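Local coordinates for protein putative thiol-disulfide isomerase or thioredoxin (Salmonella enterica subsp. enterica serovar Typhimurium, PDB 3L9V) that probably catalyses thiol-disulfide exchange as a DsbA-like oxidoreductase, using a pair of cysteines at the start of a helix in a thioredoxin fold, at residues F24-Y30 with F87-V93; A3-S7 with V177-L181. All blocks are in the same frame, centred on the assembly; numbering follows the deposited sequence.

Both contacts pack a helix against another part of the DsbA-like thioredoxin fold, but at different places. Interaction 1 lies at the probable active site: it joins the segment carrying C26 and C29, the CXXC pair, to helix 80-93 of the helical region inserted in the sequence between strands 52-56 and 148-151 of the thioredoxin core. Interaction 2 lies at the edge of the sheet, where the first strand, 5-7, meets the last helix, 167-182. The centres of the two are about 25 Å apart, and their nearest atoms are still about 13 Å from each other. Along the chain, interaction 1 is nested inside the long loop that interaction 2 closes near the two termini.

Interaction 1 of 2, residues F24-Y30 with F87-V93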
loop_
_atom_site.group_PDB
_atom_site.type_symbol
_atom_site.label_atom_id
_atom_site.label_comp_id
_atom_site.label_asym_id
_atom_site.label_seq_id
_atom_site.Cartn_x
_atom_site.Cartn_y
_atom_site.Cartn_z
ATOM N N PHE A 24 -5.580 2.097 -4.849
ATOM C CA PHE A 24 -6.941 2.396 -4.384
ATOM C C PHE A 24 -8.061 1.853 -5.304
ATOM O O PHE A 24 -9.243 1.861 -4.943
ATOM C CB PHE A 24 -7.091 3.895 -4.101
ATOM C CG PHE A 24 -6.339 4.333 -2.881
ATOM C CD1 PHE A 24 -6.693 3.858 -1.638
ATOM C CD2 PHE A 24 -5.257 5.185 -2.986
ATOM C CE1 PHE A 24 -5.985 4.221 -0.516
ATOM C CE2 PHE A 24 -4.560 5.565 -1.869
ATOM C CZ PHE A 24 -4.919 5.078 -0.631
ATOM N N TYR A 25 -7.670 1.356 -6.473
ATOM C CA TYR A 25 -8.595 0.772 -7.430
ATOM C C TYR A 25 -8.688 -0.764 -7.327
ATOM O O TYR A 25 -9.516 -1.378 -7.988
ATOM C CB TYR A 25 -8.159 1.099 -8.853
ATOM C CG TYR A 25 -8.397 2.521 -9.295
ATOM C CD1 TYR A 25 -9.670 2.953 -9.661
ATOM C CD2 TYR A 25 -7.337 3.424 -9.391
ATOM C CE1 TYR A 25 -9.883 4.252 -10.085
ATOM C CE2 TYR A 25 -7.536 4.713 -9.825
ATOM C CZ TYR A 25 -8.814 5.127 -10.153
ATOM O OH TYR A 25 -9.008 6.408 -10.585
ATOM N N CYS A 26 -7.846 -1.353 -6.483
ATOM C CA CYS A 26 -7.682 -2.802 -6.386
ATOM C C CYS A 26 -8.584 -3.404 -5.319
ATOM O O CYS A 26 -8.373 -3.183 -4.138
ATOM C CB CYS A 26 -6.216 -3.119 -6.064
ATOM S SG CYS A 26 -5.887 -4.834 -5.578
ATOM N N PRO A 27 -9.618 -4.156 -5.729
ATOM C CA PRO A 27 -10.558 -4.719 -4.747
ATOM C C PRO A 27 -9.896 -5.574 -3.641
ATOM O O PRO A 27 -10.176 -5.391 -2.457
ATOM C CB PRO A 27 -11.498 -5.584 -5.614
ATOM C CG PRO A 27 -11.489 -4.904 -6.959
ATOM C CD PRO A 27 -10.044 -4.414 -7.122
ATOM N N PRO A 28 -8.997 -6.500 -4.020
ATOM C CA PRO A 28 -8.350 -7.286 -2.970
ATOM C C PRO A 28 -7.509 -6.406 -2.025
ATOM O O PRO A 28 -7.390 -6.750 -0.859
ATOM C CB PRO A 28 -7.453 -8.256 -3.749
ATOM C CG PRO A 28 -8.005 -8.290 -5.108
ATOM C CD PRO A 28 -8.612 -6.943 -5.367
ATOM N N CYS A 29 -6.942 -5.309 -2.534
ATOM C CA CYS A 29 -6.218 -4.352 -1.679
ATOM C C CYS A 29 -7.172 -3.711 -0.687
ATOM O O CYS A 29 -6.866 -3.607 0.493
ATOM C CB CYS A 29 -5.530 -3.264 -2.507
ATOM S SG CYS A 29 -4.333 -3.843 -3.730
ATOM N N TYR A 30 -8.344 -3.301 -1.169
ATOM C CA TYR A 30 -9.387 -2.786 -0.290
ATOM C C TYR A 30 -9.672 -3.801 0.791
ATOM O O TYR A 30 -9.726 -3.483 1.978
ATOM C CB TYR A 30 -10.679 -2.544 -1.092
ATOM C CG TYR A 30 -11.876 -2.180 -0.227
ATOM C CD1 TYR A 30 -11.837 -1.068 0.613
ATOM C CD2 TYR A 30 -13.045 -2.938 -0.264
ATOM C CE1 TYR A 30 -12.930 -0.714 1.385
ATOM C CE2 TYR A 30 -14.151 -2.588 0.512
ATOM C CZ TYR A 30 -14.082 -1.479 1.329
ATOM O OH TYR A 30 -15.152 -1.135 2.104
ATOM N N PHE A 87 -9.268 7.278 1.180
ATOM C CA PHE A 87 -9.324 6.992 -0.249
ATOM C C PHE A 87 -10.048 5.675 -0.598
ATOM O O PHE A 87 -10.640 5.556 -1.675
ATOM C CB PHE A 87 -7.939 7.046 -0.879
ATOM C CG PHE A 87 -7.463 8.454 -1.183
ATOM C CD1 PHE A 87 -8.196 9.288 -2.001
ATOM C CD2 PHE A 87 -6.274 8.920 -0.673
ATOM C CE1 PHE A 87 -7.748 10.573 -2.293
ATOM C CE2 PHE A 87 -5.831 10.207 -0.947
ATOM C CZ PHE A 87 -6.568 11.033 -1.747
ATOM N N PHE A 88 -9.992 4.692 0.298
ATOM C CA PHE A 88 -10.745 3.468 0.065
ATOM C C PHE A 88 -12.243 3.712 0.258
ATOM O O PHE A 88 -13.054 3.209 -0.490
ATOM C CB PHE A 88 -10.247 2.339 0.961
ATOM C CG PHE A 88 -9.085 1.568 0.360
ATOM C CD1 PHE A 88 -9.147 1.125 -0.935
ATOM C CD2 PHE A 88 -7.953 1.278 1.119
ATOM C CE1 PHE A 88 -8.079 0.405 -1.491
ATOM C CE2 PHE A 88 -6.892 0.571 0.575
ATOM C CZ PHE A 88 -6.955 0.140 -0.725
ATOM N N THR A 89 -12.595 4.493 1.270
ATOM C CA THR A 89 -13.982 4.910 1.447
ATOM C C THR A 89 -14.457 5.684 0.232
ATOM O O THR A 89 -15.478 5.344 -0.367
ATOM C CB THR A 89 -14.129 5.768 2.697
ATOM O OG1 THR A 89 -13.674 5.003 3.809
ATOM C CG2 THR A 89 -15.592 6.173 2.916
ATOM N N ALA A 90 -13.681 6.688 -0.173
ATOM C CA ALA A 90 -14.085 7.536 -1.291
ATOM C C ALA A 90 -14.271 6.752 -2.577
ATOM O O ALA A 90 -15.192 7.026 -3.350
ATOM C CB ALA A 90 -13.098 8.674 -1.508
ATOM N N GLY A 91 -13.397 5.781 -2.822
ATOM C CA GLY A 91 -13.495 5.044 -4.064
ATOM C C GLY A 91 -14.434 3.850 -3.951
ATOM O O GLY A 91 -15.576 3.894 -4.418
HETATM N N MSE A 92 -13.938 2.782 -3.328
HETATM C CA MSE A 92 -14.667 1.519 -3.181
HETATM C C MSE A 92 -16.059 1.668 -2.561
HETATM O O MSE A 92 -17.017 1.056 -3.015
HETATM C CB MSE A 92 -13.856 0.580 -2.287
HETATM C CG MSE A 92 -12.549 0.142 -2.904
HETATM SE SE MSE A 92 -12.891 -1.101 -4.351
HETATM C CE MSE A 92 -11.031 -1.162 -5.042
ATOM N N VAL A 93 -16.160 2.444 -1.491
ATOM C CA VAL A 93 -17.423 2.548 -0.768
ATOM C C VAL A 93 -18.375 3.567 -1.406
ATOM O O VAL A 93 -19.460 3.207 -1.870
ATOM C CB VAL A 93 -17.210 2.852 0.729
ATOM C CG1 VAL A 93 -18.544 3.055 1.427
ATOM C CG2 VAL A 93 -16.435 1.713 1.392
HETATM O O HOH W 1 -10.927 3.364 -3.278
#
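Beside the CXXC motif of this thioredoxin fold, F24 and Y30 enclose the ring of F88 from helix 80-93, part of the helical region characteristic of DsbA. F24 turns its edge to one face of F88 (planes at 68°), its CD1 lying 3.7 Å from F88 CE1. Over the opposite face sits Y30 CA, 3.9 Å from the F88 centroid. F24 in turn offers a face to F87, whose CB stands almost on the ring normal, 3.4 Å from the F24 centroid. Phenylalanine suits these buried places: F24 gives an edge to F88 and a face to F87 CB, while F88 is covered on both faces.

Y30 swings its ring away from its own backbone N (chi1 172°) and lays it alongside the helix, where M92 CB covers its centre at 3.8 Å. The long side chain of M92, a selenomethionine here, bends at chi2 (-72°) and brings its methyl CE to 3.3 Å from C26 C, against the backbone leading into the CXXC helix. Polar groups meet through one water: it donates to F24 O and F87 O, and accepts from M92 N, in the wider pi-type turn that ends the helix segment, with the water oxygen 3.1 Å from M92 N.

Interaction 2 of 2, residues A3-S7 with V177-L181; sequences AEWES and VVRKL
W5 meets L181 and V177 by holding its CG between the backbone N and the carbonyl carbon (chi1 56°), which swings the indole off strand 5-7 toward helix 167-182. On the helix, L181 keeps CG beside its backbone N (chi1 -69°), which aims the branched end at the indole, and CD1 and CD2 both reach it. This is the edge of the thioredoxin-fold sheet: strand 5-7 is an outermost strand, paired with 155-157, and the last helix packs against the sheet here, running roughly along strand 5-7. The strand and helix segments run in roughly the same direction, at 31° to each other, with axes 11.4 Å apart at closest approach, a gap that a large tryptophan and branched aliphatics are well suited to fill.

The indole receives the leucine over one face. L181 CD2 makes a CH-pi contact, 3.9 Å from the centroid of the five-membered ring and almost on its normal, while L181 CD1 lies 3.9 Å from W5 CG. V177, one helical turn before L181, approaches obliquely and sends its CG1 to 4.1 Å from W5 CD1. Its other branch, CG2, faces A3, probably a remnant of the expression construct; the 3.3 Å from V177 CG2 to A3 CB is tighter than usual for two carbons. V177 and L181 also pack on I157 of strand 155-157, and W5 sets its ring edge-to-face with Y155, which joins the tryptophan to the neighbouring strand as well as to the helix.

At the exposed margin, K180 suits its place by pairing an apolar chain with a charged end. Its chain lies extended as far as CD and then bends, leaving NZ 4.2 Å from A3 CB and the methylene CE 4.5 Å from W5 NE1.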
loop_
_atom_site.group_PDB
_atom_site.type_symbol
_atom_site.label_atom_id
_atom_site.label_comp_id
_atom_site.label_asym_id
_atom_site.label_seq_id
_atom_site.Cartn_x
_atom_site.Cartn_y
_atom_site.Cartn_z
ATOM N N ALA A 3 0.284 -22.184 1.712
ATOM C CA ALA A 3 1.383 -21.411 2.261
ATOM C C ALA A 3 2.489 -21.122 1.252
ATOM O O ALA A 3 3.574 -21.700 1.371
ATOM C CB ALA A 3 1.956 -22.128 3.466
ATOM N N GLU A 4 2.256 -20.216 0.294
ATOM C CA GLU A 4 3.216 -20.067 -0.819
ATOM C C GLU A 4 3.739 -18.658 -1.162
ATOM O O GLU A 4 3.085 -17.645 -0.938
ATOM C CB GLU A 4 2.690 -20.782 -2.058
ATOM C CG GLU A 4 3.477 -20.679 -3.341
ATOM C CD GLU A 4 3.594 -22.054 -3.998
ATOM O OE1 GLU A 4 3.595 -23.059 -3.251
ATOM O OE2 GLU A 4 3.673 -22.139 -5.245
ATOM N N TRP A 5 4.939 -18.647 -1.730
ATOM C CA TRP A 5 5.777 -17.463 -1.857
ATOM C C TRP A 5 6.910 -17.840 -2.813
ATOM O O TRP A 5 7.194 -19.025 -3.015
ATOM C CB TRP A 5 6.348 -17.045 -0.481
ATOM C CG TRP A 5 7.137 -18.162 0.244
ATOM C CD1 TRP A 5 6.659 -19.053 1.177
ATOM C CD2 TRP A 5 8.519 -18.493 0.053
ATOM N NE1 TRP A 5 7.663 -19.910 1.572
ATOM C CE2 TRP A 5 8.813 -19.581 0.899
ATOM C CE3 TRP A 5 9.533 -17.976 -0.761
ATOM C CZ2 TRP A 5 10.076 -20.164 0.954
ATOM C CZ3 TRP A 5 10.799 -18.547 -0.693
ATOM C CH2 TRP A 5 11.056 -19.633 0.159
ATOM N N GLU A 6 7.544 -16.836 -3.407
ATOM C CA GLU A 6 8.644 -17.063 -4.330
ATOM C C GLU A 6 9.720 -16.042 -4.006
ATOM O O GLU A 6 9.408 -14.906 -3.638
ATOM C CB GLU A 6 8.177 -16.892 -5.784
ATOM C CG GLU A 6 7.478 -15.552 -6.034
ATOM C CD GLU A 6 6.931 -15.401 -7.452
ATOM O OE1 GLU A 6 6.659 -14.251 -7.856
ATOM O OE2 GLU A 6 6.773 -16.421 -8.159
ATOM N N SER A 7 10.981 -16.461 -4.098
ATOM C CA SER A 7 12.106 -15.554 -3.944
ATOM C C SER A 7 12.090 -14.605 -5.113
ATOM O O SER A 7 11.905 -15.036 -6.240
ATOM C CB SER A 7 13.424 -16.325 -4.005
ATOM O OG SER A 7 13.566 -17.198 -2.906
ATOM N N VAL A 177 2.140 -17.289 7.048
ATOM C CA VAL A 177 3.227 -17.361 6.095
ATOM C C VAL A 177 4.149 -16.139 6.172
ATOM O O VAL A 177 5.367 -16.272 6.136
ATOM C CB VAL A 177 2.714 -17.606 4.658
ATOM C CG1 VAL A 177 3.817 -17.365 3.641
ATOM C CG2 VAL A 177 2.184 -19.027 4.550
ATOM N N VAL A 178 3.576 -14.951 6.298
ATOM C CA VAL A 178 4.410 -13.764 6.468
ATOM C C VAL A 178 5.227 -13.820 7.741
ATOM O O VAL A 178 6.416 -13.497 7.739
ATOM C CB VAL A 178 3.588 -12.485 6.436
ATOM C CG1 VAL A 178 4.463 -11.283 6.866
ATOM C CG2 VAL A 178 3.049 -12.303 5.042
ATOM N N ARG A 179 4.575 -14.222 8.829
ATOM C CA ARG A 179 5.244 -14.457 10.099
ATOM C C ARG A 179 6.450 -15.410 9.925
ATOM O O ARG A 179 7.578 -15.080 10.299
ATOM C CB ARG A 179 4.248 -15.028 11.115
ATOM C CG ARG A 179 4.814 -15.239 12.553
ATOM C CD ARG A 179 3.979 -16.278 13.338
ATOM N NE ARG A 179 4.181 -17.602 12.770
ATOM C CZ ARG A 179 3.242 -18.537 12.627
ATOM N NH1 ARG A 179 1.993 -18.316 13.018
ATOM N NH2 ARG A 179 3.568 -19.707 12.090
ATOM N N LYS A 180 6.208 -16.583 9.352
ATOM C CA LYS A 180 7.287 -17.541 9.088
ATOM C C LYS A 180 8.489 -16.916 8.374
ATOM O O LYS A 180 9.635 -17.112 8.752
ATOM C CB LYS A 180 6.753 -18.716 8.275
ATOM C CG LYS A 180 7.856 -19.626 7.723
ATOM C CD LYS A 180 7.265 -20.882 7.083
ATOM C CE LYS A 180 6.477 -20.541 5.815
ATOM N NZ LYS A 180 5.739 -21.733 5.292
ATOM N N LEU A 181 8.205 -16.146 7.332
ATOM C CA LEU A 181 9.234 -15.543 6.506
ATOM C C LEU A 181 9.962 -14.399 7.201
ATOM O O LEU A 181 11.065 -14.018 6.803
ATOM C CB LEU A 181 8.625 -15.052 5.197
ATOM C CG LEU A 181 8.153 -16.147 4.241
ATOM C CD1 LEU A 181 7.471 -15.514 3.029
ATOM C CD2 LEU A 181 9.312 -17.050 3.799
#